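Local coordinates for chromosome partition protein Smc (Pyrococcus yayanosii, PDB 5XEI) that probably acts in chromosome condensation and partitioning as a DNA-binding ATPase whose head domain, together with part of its coiled coil, makes up this construct, at residues I372-N375 against F376-F380. Numbering follows the deposited sequence.
Sequences IAKN and FSELF
Residues Ile-372 to Phe-380 form unbroken alpha-helix, with the amides of Phe-376, Ser-377, Glu-378 and Leu-379 each bonded to the carbonyl four residues back; Leu-379 N meets Asn-375 O at 3.0 Å, nearly head-on to the carbonyl. On the outer face, Lys-374 and Glu-378 are one turn apart without closing a salt bridge: Lys-374 NZ and Glu-378 OE1 remain 5.0 Å apart, so any attraction is at longer range. What touches instead is the aliphatic part of the lysine. Its extended chain, leaving with CG anti to the backbone N (chi1 174°), runs past the carboxylate, CG to Glu-378 OE1 being 3.5 Å. A bend at chi2 of the glutamate brings the other oxygen, OE2, over the helix backbone, 3.6 Å from Asn-375 CA. Asn-375 OD1 is 4.0 Å from Glu-378 OE2, the amide plane turned 32° from the carboxylate, while ND2 makes a weak hydrogen bond to Ala-436 O. Ser-377 OG, beside its own backbone N (chi1 -71°), hydrogen-bonds with Ala-389 O on strand 388-393 and has Ala-373 O within reach as a second acceptor at 3.2 Å. Here the long coiled-coil helix 321-383 enters the head domain: Phe-376, Leu-379 and Phe-380 pack on helix 424-440, and Phe-376 and Phe-380 also reach strands 388-393 and 404-409.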
loop_
_atom_site.group_PDB
_atom_site.type_symbol
_atom_site.label_atom_id
_atom_site.label_comp_id
_atom_site.label_asym_id
_atom_site.label_seq_id
_atom_site.Cartn_x
_atom_site.Cartn_y
_atom_site.Cartn_z
ATOM N N ILE A 372 -16.105 21.319 3.496
ATOM C CA ILE A 372 -16.706 21.096 4.802
ATOM C C ILE A 372 -16.587 22.347 5.668
ATOM O O ILE A 372 -17.506 22.690 6.421
ATOM C CB ILE A 372 -16.071 19.860 5.458
ATOM C CG1 ILE A 372 -16.443 18.607 4.646
ATOM C CG2 ILE A 372 -16.478 19.759 6.942
ATOM C CD1 ILE A 372 -15.700 17.353 5.069
ATOM N N ALA A 373 -15.481 23.073 5.547
ATOM C CA ALA A 373 -15.319 24.255 6.386
ATOM C C ALA A 373 -16.285 25.363 5.982
ATOM O O ALA A 373 -16.804 26.082 6.840
ATOM C CB ALA A 373 -13.877 24.745 6.329
ATOM N N LYS A 374 -16.528 25.538 4.687
ATOM C CA LYS A 374 -17.575 26.470 4.278
ATOM C C LYS A 374 -18.909 26.068 4.896
ATOM O O LYS A 374 -19.561 26.869 5.588
ATOM C CB LYS A 374 -17.662 26.516 2.751
ATOM C CG LYS A 374 -18.807 27.334 2.143
ATOM C CD LYS A 374 -18.740 27.179 0.610
ATOM C CE LYS A 374 -20.069 27.424 -0.106
ATOM N NZ LYS A 374 -20.025 26.868 -1.514
ATOM N N ASN A 375 -19.302 24.806 4.684
ATOM C CA ASN A 375 -20.524 24.280 5.276
ATOM C C ASN A 375 -20.567 24.536 6.767
ATOM O O ASN A 375 -21.563 25.038 7.294
ATOM C CB ASN A 375 -20.630 22.791 5.002
ATOM C CG ASN A 375 -20.779 22.481 3.530
ATOM O OD1 ASN A 375 -21.009 23.379 2.698
ATOM N ND2 ASN A 375 -20.670 21.195 3.195
ATOM N N PHE A 376 -19.482 24.205 7.462
ATOM C CA PHE A 376 -19.445 24.340 8.910
ATOM C C PHE A 376 -19.777 25.758 9.341
ATOM O O PHE A 376 -20.584 25.979 10.255
ATOM C CB PHE A 376 -18.075 23.956 9.403
ATOM C CG PHE A 376 -17.919 24.086 10.858
ATOM C CD1 PHE A 376 -18.836 23.487 11.716
ATOM C CD2 PHE A 376 -16.839 24.777 11.385
ATOM C CE1 PHE A 376 -18.689 23.597 13.081
ATOM C CE2 PHE A 376 -16.675 24.890 12.759
ATOM C CZ PHE A 376 -17.603 24.295 13.613
ATOM N N SER A 377 -19.161 26.734 8.678
ATOM C CA SER A 377 -19.418 28.137 8.970
ATOM C C SER A 377 -20.897 28.470 8.879
ATOM O O SER A 377 -21.504 28.942 9.847
ATOM C CB SER A 377 -18.620 28.986 8.005
ATOM O OG SER A 377 -17.271 28.867 8.378
ATOM N N GLU A 378 -21.492 28.223 7.709
ATOM C CA GLU A 378 -22.899 28.536 7.498
ATOM C C GLU A 378 -23.773 27.903 8.572
ATOM O O GLU A 378 -24.460 28.601 9.326
ATOM C CB GLU A 378 -23.333 28.077 6.105
ATOM C CG GLU A 378 -22.734 28.903 5.005
ATOM C CD GLU A 378 -22.403 28.089 3.769
ATOM O OE1 GLU A 378 -21.921 28.692 2.780
ATOM O OE2 GLU A 378 -22.605 26.853 3.782
ATOM N N LEU A 379 -23.736 26.580 8.672
ATOM C CA LEU A 379 -24.607 25.894 9.616
ATOM C C LEU A 379 -24.424 26.399 11.047
ATOM O O LEU A 379 -25.412 26.510 11.785
ATOM C CB LEU A 379 -24.388 24.379 9.522
ATOM C CG LEU A 379 -24.513 23.840 8.084
ATOM C CD1 LEU A 379 -24.316 22.337 7.992
ATOM C CD2 LEU A 379 -25.838 24.249 7.433
ATOM N N PHE A 380 -23.200 26.744 11.461
ATOM C CA PHE A 380 -23.046 27.245 12.825
ATOM C C PHE A 380 -23.667 28.625 12.977
ATOM O O PHE A 380 -24.262 28.934 14.016
ATOM C CB PHE A 380 -21.584 27.283 13.232
ATOM C CG PHE A 380 -21.350 27.896 14.572
ATOM C CD1 PHE A 380 -21.432 27.125 15.719
ATOM C CD2 PHE A 380 -21.034 29.240 14.693
ATOM C CE1 PHE A 380 -21.201 27.681 16.979
ATOM C CE2 PHE A 380 -20.799 29.809 15.941
ATOM C CZ PHE A 380 -20.878 29.029 17.089
#